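Local coordinates for protein glutamate--cysteine ligase GshA (Methylobacillus flagellatus KT, PDB 3K1T) that probably acts as a ligase that joins glutamate to cysteine through the gamma-carboxylate, the first step of glutathione biosynthesis, at residues 82-87 against 119-124; 238-243 against 251-256; 30-35 against 216-221. All blocks are in the same frame, centred on the assembly; numbering follows the deposited sequence.

Contact 1: residues 82-87 against 119-124; sequences QAAMVA and THILRQ. With SO4 (sulfate ion), chain D.
Ala84 and Ile121 make the apolar part of this contact: the methyl of Ala84 meets the CG2 branch of Ile121, with CB and CG2 3.8 Å apart. The small side chain is consistent with the close approach of the two segments, Ala84 CA and Leu122 CA being 6.9 Å apart. A second touch is van der Waals: Met85, modelled as selenomethionine, runs extended beyond CG and brings its CE methyl to 3.7 Å from the backbone carbonyl O of Gln124, near the end of its helix.

Polar bonding lies on another side of helix 109-124, where a sulfate, probably from the crystallisation liquor, is held by two residues of 119-124. His120 ND1 donates to sulfate O2 at 2.8 Å and 156°, with the ion at the ring edge; with CG anti to the backbone N (chi1 178°), the ring is turned so that ND1 faces the ion. Arg123, extended from CG to NE, grips through NH1, which is 3.1 Å from sulfate O3 and 3.0 Å from O4, while Arg123 NH2 is bonded to Val129 O.

Helix 109-124 connects the parallel strands 97-102 and 128-133 in a beta-alpha-beta crossover. The contact packs this crossover helix against helix 77-91, which in turn touches strand 352-361 of the antiparallel sheet.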
# COMPACT_ATOMS: atom_id res chain seq x y z
N GLN A 82 -3.52 -3.52 -1.19
CA GLN A 82 -3.42 -2.39 -0.29
C GLN A 82 -3.79 -1.08 -1.00
O GLN A 82 -4.56 -0.26 -0.48
CB GLN A 82 -2.01 -2.31 0.30
CG GLN A 82 -1.85 -1.27 1.39
CD GLN A 82 -0.43 -1.26 1.92
OE1 GLN A 82 -0.08 -2.02 2.81
NE2 GLN A 82 0.38 -0.40 1.37
N ALA A 83 -3.28 -0.90 -2.22
CA ALA A 83 -3.58 0.30 -2.99
C ALA A 83 -5.08 0.35 -3.33
O ALA A 83 -5.69 1.40 -3.33
CB ALA A 83 -2.71 0.35 -4.27
N ALA A 84 -5.67 -0.79 -3.67
CA ALA A 84 -7.10 -0.84 -3.96
C ALA A 84 -7.89 -0.46 -2.70
O ALA A 84 -8.87 0.26 -2.78
CB ALA A 84 -7.52 -2.25 -4.42
N MSE A 85 -7.45 -0.92 -1.53
CA MSE A 85 -8.10 -0.47 -0.28
C MSE A 85 -8.04 1.03 -0.03
O MSE A 85 -9.04 1.64 0.37
CB MSE A 85 -7.54 -1.20 0.96
CG MSE A 85 -8.00 -2.60 1.01
SE MSE A 85 -7.13 -3.53 2.52
CE MSE A 85 -8.58 -4.85 2.85
N VAL A 86 -6.90 1.63 -0.31
CA VAL A 86 -6.77 3.10 -0.26
C VAL A 86 -7.76 3.76 -1.23
O VAL A 86 -8.46 4.69 -0.86
CB VAL A 86 -5.32 3.54 -0.59
CG1 VAL A 86 -5.20 5.08 -0.71
CG2 VAL A 86 -4.36 3.00 0.50
N ALA A 87 -7.82 3.28 -2.47
CA ALA A 87 -8.76 3.80 -3.47
C ALA A 87 -10.21 3.71 -2.98
O ALA A 87 -10.95 4.68 -3.06
CB ALA A 87 -8.61 3.06 -4.83
N THR A 119 -11.43 -8.62 -10.44
CA THR A 119 -12.44 -9.01 -9.47
C THR A 119 -11.79 -9.56 -8.20
O THR A 119 -12.21 -9.25 -7.06
CB THR A 119 -13.42 -10.03 -10.07
OG1 THR A 119 -14.05 -9.48 -11.24
CG2 THR A 119 -14.46 -10.42 -9.05
N HIS A 120 -10.74 -10.35 -8.39
CA HIS A 120 -10.01 -10.95 -7.28
C HIS A 120 -9.37 -9.88 -6.39
O HIS A 120 -9.51 -9.91 -5.14
CB HIS A 120 -8.92 -11.87 -7.77
CG HIS A 120 -8.10 -12.50 -6.67
ND1 HIS A 120 -8.65 -13.37 -5.76
CD2 HIS A 120 -6.80 -12.37 -6.33
CE1 HIS A 120 -7.71 -13.73 -4.88
NE2 HIS A 120 -6.58 -13.14 -5.22
N ILE A 121 -8.73 -8.90 -7.01
CA ILE A 121 -8.15 -7.77 -6.23
C ILE A 121 -9.21 -7.05 -5.42
O ILE A 121 -9.02 -6.75 -4.24
CB ILE A 121 -7.40 -6.77 -7.15
CG1 ILE A 121 -6.15 -7.41 -7.75
CG2 ILE A 121 -7.04 -5.43 -6.40
CD1 ILE A 121 -5.71 -6.70 -9.08
N LEU A 122 -10.35 -6.75 -6.05
CA LEU A 122 -11.41 -5.98 -5.41
C LEU A 122 -12.06 -6.77 -4.25
O LEU A 122 -12.40 -6.17 -3.24
CB LEU A 122 -12.46 -5.57 -6.44
CG LEU A 122 -11.98 -4.64 -7.57
CD1 LEU A 122 -13.03 -4.58 -8.71
CD2 LEU A 122 -11.67 -3.26 -7.07
N ARG A 123 -12.20 -8.08 -4.40
CA ARG A 123 -12.70 -8.94 -3.32
C ARG A 123 -11.71 -9.00 -2.15
O ARG A 123 -12.12 -8.98 -0.97
CB ARG A 123 -13.00 -10.36 -3.83
CG ARG A 123 -14.28 -10.39 -4.71
CD ARG A 123 -14.61 -11.77 -5.23
NE ARG A 123 -15.85 -11.69 -6.01
CZ ARG A 123 -16.17 -12.45 -7.05
NH1 ARG A 123 -15.35 -13.41 -7.47
NH2 ARG A 123 -17.35 -12.26 -7.67
N GLN A 124 -10.44 -9.15 -2.48
CA GLN A 124 -9.38 -9.11 -1.44
C GLN A 124 -9.31 -7.76 -0.71
O GLN A 124 -8.93 -7.71 0.45
CB GLN A 124 -8.02 -9.48 -2.00
CG GLN A 124 -7.91 -10.92 -2.61
CD GLN A 124 -7.69 -12.00 -1.61
OE1 GLN A 124 -8.60 -12.38 -0.88
NE2 GLN A 124 -6.47 -12.47 -1.53
S SO4 D . -11.98 -14.48 -6.29
O1 SO4 D . -11.09 -15.36 -7.01
O2 SO4 D . -11.35 -13.82 -5.13
O3 SO4 D . -12.28 -13.49 -7.33
O4 SO4 D . -13.29 -14.99 -5.89

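Contact 2: residues 238-243 against 251-256; sequences DTCGGL and EEQLAE
Gln253 supplies the flat group that touches across this contact: its carboxamide meets Cys240 through the nitrogen end, NE2 lying 3.9 Å from Cys240 CB, which comes obliquely from above the amide plane. The side chain leaves the helix with CG anti to the backbone N and then bends at chi2 (104°), which carries the amide across toward the strand. Near the amide plane, beyond the same nitrogen, lies a water reached at 2.7 Å in a weak bond, and that water accepts a hydrogen bond from Gly241 N at 3.1 Å. Strand backbone and helix side chain are therefore linked through solvent, no direct hydrogen bond joining the two segments. The other flat group, the carboxylate of Asp238, serves its own strand: OD1 accepts a weak bond of 2.9 Å from Thr239 N.

The rest of the contact is apolar. Cys240 SG sits between the backbone N and the carbonyl carbon (chi1 70°) and lies 4.4 Å from Leu254 CD1. The other branch of the same leucine serves the turn after the strand, Leu254 CD2 being 4.2 Å from Leu243 CD1, and these two side chains cross at a slant. Such spacings describe loose touching, the nearest CA atoms, those of Cys240 and Leu254, being 7.5 Å apart.

Leu254 also packs on Val325 and Leu327 of strand 324-329, while Cys240 is backbone-bonded to Val325. Helix 251-272 thus covers one side of a four-stranded antiparallel sheet, over 237-241, an edge strand within this chain, and 324-329. This is a two-layer alpha/beta arrangement, consistent with one of the alpha/beta subdomains of an ATP-grasp-like fold.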
# COMPACT_ATOMS: atom_id res chain seq x y z
N ASP A 238 0.14 19.42 -32.14
CA ASP A 238 -0.69 20.52 -32.72
C ASP A 238 -2.06 19.92 -33.07
O ASP A 238 -2.23 18.69 -33.03
CB ASP A 238 0.04 21.11 -33.93
CG ASP A 238 -0.52 22.47 -34.40
OD1 ASP A 238 -1.35 23.09 -33.69
OD2 ASP A 238 -0.12 22.90 -35.51
N THR A 239 -3.02 20.76 -33.45
CA THR A 239 -4.34 20.30 -33.80
C THR A 239 -4.87 21.05 -35.01
O THR A 239 -4.40 22.15 -35.36
CB THR A 239 -5.36 20.54 -32.66
OG1 THR A 239 -5.47 21.95 -32.45
CG2 THR A 239 -4.98 19.88 -31.36
N CYS A 240 -5.82 20.43 -35.71
CA CYS A 240 -6.74 21.23 -36.50
C CYS A 240 -8.16 20.74 -36.38
O CYS A 240 -8.42 19.77 -35.66
CB CYS A 240 -6.30 21.37 -37.90
SG CYS A 240 -6.38 19.93 -38.85
N GLY A 241 -9.09 21.48 -36.97
CA GLY A 241 -10.51 21.16 -36.84
C GLY A 241 -10.88 19.95 -37.65
O GLY A 241 -10.02 19.26 -38.19
N GLY A 242 -12.18 19.68 -37.77
CA GLY A 242 -12.64 18.55 -38.54
C GLY A 242 -12.27 18.76 -40.00
O GLY A 242 -12.23 19.90 -40.52
N LEU A 243 -11.93 17.67 -40.67
CA LEU A 243 -11.61 17.71 -42.08
C LEU A 243 -12.39 16.61 -42.77
O LEU A 243 -12.72 15.60 -42.14
CB LEU A 243 -10.11 17.49 -42.30
CG LEU A 243 -9.12 18.48 -41.70
CD1 LEU A 243 -7.72 18.01 -42.00
CD2 LEU A 243 -9.35 19.91 -42.26
N GLU A 251 -6.29 19.62 -47.35
CA GLU A 251 -4.98 19.04 -47.56
C GLU A 251 -3.82 19.97 -47.21
O GLU A 251 -2.91 19.58 -46.47
CB GLU A 251 -4.88 18.59 -49.00
CG GLU A 251 -3.60 17.93 -49.37
CD GLU A 251 -3.73 17.16 -50.66
OE1 GLU A 251 -4.56 16.22 -50.73
OE2 GLU A 251 -3.00 17.50 -51.59
N GLU A 252 -3.82 21.18 -47.74
CA GLU A 252 -2.71 22.09 -47.50
C GLU A 252 -2.60 22.51 -46.03
O GLU A 252 -1.50 22.62 -45.51
CB GLU A 252 -2.75 23.30 -48.44
CG GLU A 252 -2.35 22.91 -49.89
CD GLU A 252 -0.97 22.20 -49.96
OE1 GLU A 252 -0.01 22.73 -49.36
OE2 GLU A 252 -0.84 21.09 -50.56
N GLN A 253 -3.74 22.74 -45.39
CA GLN A 253 -3.83 23.03 -43.95
C GLN A 253 -3.11 21.93 -43.16
O GLN A 253 -2.22 22.19 -42.37
CB GLN A 253 -5.33 23.05 -43.53
CG GLN A 253 -5.62 22.89 -42.03
CD GLN A 253 -6.01 24.21 -41.39
OE1 GLN A 253 -5.41 25.27 -41.71
NE2 GLN A 253 -7.06 24.19 -40.53
N LEU A 254 -3.48 20.69 -43.42
CA LEU A 254 -2.89 19.55 -42.72
C LEU A 254 -1.38 19.41 -43.02
O LEU A 254 -0.59 19.22 -42.09
CB LEU A 254 -3.63 18.27 -43.09
CG LEU A 254 -3.30 17.02 -42.27
CD1 LEU A 254 -3.47 17.22 -40.78
CD2 LEU A 254 -4.20 15.84 -42.73
N ALA A 255 -1.02 19.52 -44.30
CA ALA A 255 0.37 19.41 -44.74
C ALA A 255 1.25 20.45 -44.06
O ALA A 255 2.39 20.14 -43.65
CB ALA A 255 0.49 19.53 -46.30
N GLU A 256 0.74 21.67 -43.93
CA GLU A 256 1.51 22.76 -43.35
C GLU A 256 1.75 22.47 -41.87
O GLU A 256 2.82 22.74 -41.35
CB GLU A 256 0.78 24.11 -43.48
CG GLU A 256 0.79 24.70 -44.91
CD GLU A 256 -0.27 25.80 -45.18
OE1 GLU A 256 -1.15 26.10 -44.30
OE2 GLU A 256 -0.19 26.37 -46.30
O HOH W 1 -9.35 23.36 -39.39

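Contact 3: residues 30-35 against 216-221; sequences EHWFRS and DRVVEE
Val218 is the first residue of 216-221 to touch Trp32. Its CG1 methyl lies near the plane of the indole, at the edge of the six-membered ring, 4.3 Å from Trp32 CH2. Val218 also packs on Leu411 of helix 398-421, which touches Trp32 as well.

One turn further on, Glu221 makes the polar link. CG is anti to the backbone N (chi1 -175°) and the chain stays extended beyond it; this reach carries the carboxylate to Trp32, although the nearest CA atoms of the two segments, those of Trp32 and Glu221, are 10.2 Å apart. Trp32 NE1 donates to Glu221 OE2 at 3.0 Å, a fairly straight bond with an N-H...O angle of 162°. The oxygen lies close to the indole plane, but the N-H arrives well above the carboxylate plane; ring and carboxylate stand 85° apart. This bond satisfies the one polar side-chain atom of a buried tryptophan with an otherwise exposed glutamate. The other carboxylate oxygen, OE1, bonds to a glycerol, probably from the crystallisation liquor.

Trp32 also touches its own helix: CZ3 lies 3.8 Å above the Phe33 ring plane, offset toward the rim. Glu30 and Arg34, on the same helix, reach the second subunit. The arrangement is a helical cluster in which helices 26-40 and 210-226 pack together on helix 398-421, with Trp32 lying between them, against Leu411 and Leu414.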
# COMPACT_ATOMS: atom_id res chain seq x y z
N GLU A 30 8.62 13.71 -4.32
CA GLU A 30 7.55 13.02 -3.60
C GLU A 30 6.68 14.01 -2.79
O GLU A 30 5.44 13.89 -2.75
CB GLU A 30 8.12 11.91 -2.73
CG GLU A 30 8.83 10.84 -3.55
CD GLU A 30 7.93 10.10 -4.54
OE1 GLU A 30 6.68 10.14 -4.42
OE2 GLU A 30 8.49 9.48 -5.48
N HIS A 31 7.31 15.01 -2.18
CA HIS A 31 6.57 16.08 -1.52
C HIS A 31 5.70 16.84 -2.51
O HIS A 31 4.52 17.11 -2.23
CB HIS A 31 7.53 17.06 -0.83
CG HIS A 31 6.84 18.21 -0.20
ND1 HIS A 31 6.71 19.43 -0.81
CD2 HIS A 31 6.13 18.28 0.95
CE1 HIS A 31 6.02 20.24 -0.03
NE2 HIS A 31 5.66 19.57 1.05
N TRP A 32 6.23 17.12 -3.70
CA TRP A 32 5.44 17.82 -4.72
C TRP A 32 4.22 16.99 -5.13
O TRP A 32 3.11 17.50 -5.21
CB TRP A 32 6.34 18.16 -5.92
CG TRP A 32 5.64 18.89 -7.03
CD1 TRP A 32 5.50 20.24 -7.15
CD2 TRP A 32 5.04 18.32 -8.19
NE1 TRP A 32 4.84 20.55 -8.29
CE2 TRP A 32 4.53 19.39 -8.96
CE3 TRP A 32 4.86 17.01 -8.65
CZ2 TRP A 32 3.87 19.20 -10.17
CZ3 TRP A 32 4.24 16.82 -9.86
CH2 TRP A 32 3.74 17.92 -10.61
N PHE A 33 4.41 15.69 -5.38
CA PHE A 33 3.26 14.86 -5.75
C PHE A 33 2.22 14.86 -4.64
O PHE A 33 1.01 14.99 -4.91
CB PHE A 33 3.70 13.41 -6.01
CG PHE A 33 4.14 13.13 -7.44
CD1 PHE A 33 3.26 13.28 -8.50
CD2 PHE A 33 5.44 12.69 -7.70
CE1 PHE A 33 3.66 13.02 -9.79
CE2 PHE A 33 5.84 12.39 -9.00
CZ PHE A 33 4.94 12.56 -10.04
N ARG A 34 2.64 14.72 -3.38
CA ARG A 34 1.67 14.78 -2.28
C ARG A 34 0.87 16.09 -2.28
O ARG A 34 -0.36 16.03 -2.08
CB ARG A 34 2.31 14.54 -0.91
CG ARG A 34 2.53 13.05 -0.66
CD ARG A 34 3.00 12.82 0.78
NE ARG A 34 4.39 13.12 1.02
CZ ARG A 34 5.37 12.21 0.91
NH1 ARG A 34 5.10 10.95 0.54
NH2 ARG A 34 6.59 12.56 1.16
N SER A 35 1.52 17.24 -2.53
CA SER A 35 0.79 18.49 -2.65
C SER A 35 -0.24 18.41 -3.79
O SER A 35 -1.36 18.90 -3.63
CB SER A 35 1.71 19.68 -2.88
OG SER A 35 2.57 19.77 -1.78
N ASP A 216 0.91 19.08 -20.88
CA ASP A 216 1.77 20.25 -21.01
C ASP A 216 1.83 21.08 -19.73
O ASP A 216 2.91 21.46 -19.28
CB ASP A 216 1.30 21.20 -22.12
CG ASP A 216 1.61 20.73 -23.52
OD1 ASP A 216 2.27 19.70 -23.73
OD2 ASP A 216 1.20 21.48 -24.47
N ARG A 217 0.68 21.38 -19.14
CA ARG A 217 0.61 22.18 -17.92
C ARG A 217 1.33 21.49 -16.76
O ARG A 217 2.02 22.13 -16.01
CB ARG A 217 -0.85 22.43 -17.52
CG ARG A 217 -1.57 23.42 -18.43
CD ARG A 217 -3.08 23.20 -18.38
NE ARG A 217 -3.66 23.46 -17.05
CZ ARG A 217 -4.83 22.95 -16.64
NH1 ARG A 217 -5.53 22.14 -17.44
NH2 ARG A 217 -5.29 23.24 -15.42
N VAL A 218 1.13 20.18 -16.60
CA VAL A 218 1.85 19.43 -15.54
C VAL A 218 3.38 19.50 -15.75
O VAL A 218 4.14 19.79 -14.81
CB VAL A 218 1.37 17.96 -15.47
CG1 VAL A 218 2.36 17.08 -14.63
CG2 VAL A 218 -0.08 17.88 -14.88
N VAL A 219 3.83 19.25 -16.96
CA VAL A 219 5.27 19.26 -17.27
C VAL A 219 5.86 20.67 -17.11
O VAL A 219 7.00 20.81 -16.66
CB VAL A 219 5.56 18.69 -18.67
CG1 VAL A 219 7.04 18.91 -19.09
CG2 VAL A 219 5.19 17.16 -18.71
N GLU A 220 5.09 21.71 -17.45
CA GLU A 220 5.52 23.10 -17.27
C GLU A 220 5.80 23.42 -15.83
O GLU A 220 6.64 24.26 -15.55
CB GLU A 220 4.47 24.10 -17.77
CG GLU A 220 4.43 24.27 -19.26
CD GLU A 220 3.11 24.96 -19.73
OE1 GLU A 220 2.43 25.68 -18.91
OE2 GLU A 220 2.77 24.75 -20.93
N GLU A 221 5.13 22.75 -14.90
CA GLU A 221 5.45 22.93 -13.50
C GLU A 221 6.56 21.99 -13.02
O GLU A 221 7.44 22.40 -12.24
CB GLU A 221 4.22 22.77 -12.65
CG GLU A 221 4.54 23.06 -11.20
CD GLU A 221 3.33 23.12 -10.31
OE1 GLU A 221 2.20 23.07 -10.86
OE2 GLU A 221 3.55 23.18 -9.06

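Overall arrangement
From the N terminus, helix 26-40 supplies the first half of contact 3, completed after 180 intervening residues by helix 210-226; both helices pack on helix 398-421. Contact 1 opens and closes within that excursion, joining two helices beside the mixed sheet across 31 residues. Contact 2 follows in series, closing a seven-residue connection and tying helix 251-272 to the four-stranded sheet; no two contacts cross. Contacts 1 and 2 lie on opposite sides of the chain's centre, with centres 45 Å apart. Contact 3 comes within about 8 Å of contact 2 and 11 Å of contact 1, between nearest atoms. Contacts 1 and 3 reach the second subunit, which contact 2 does not.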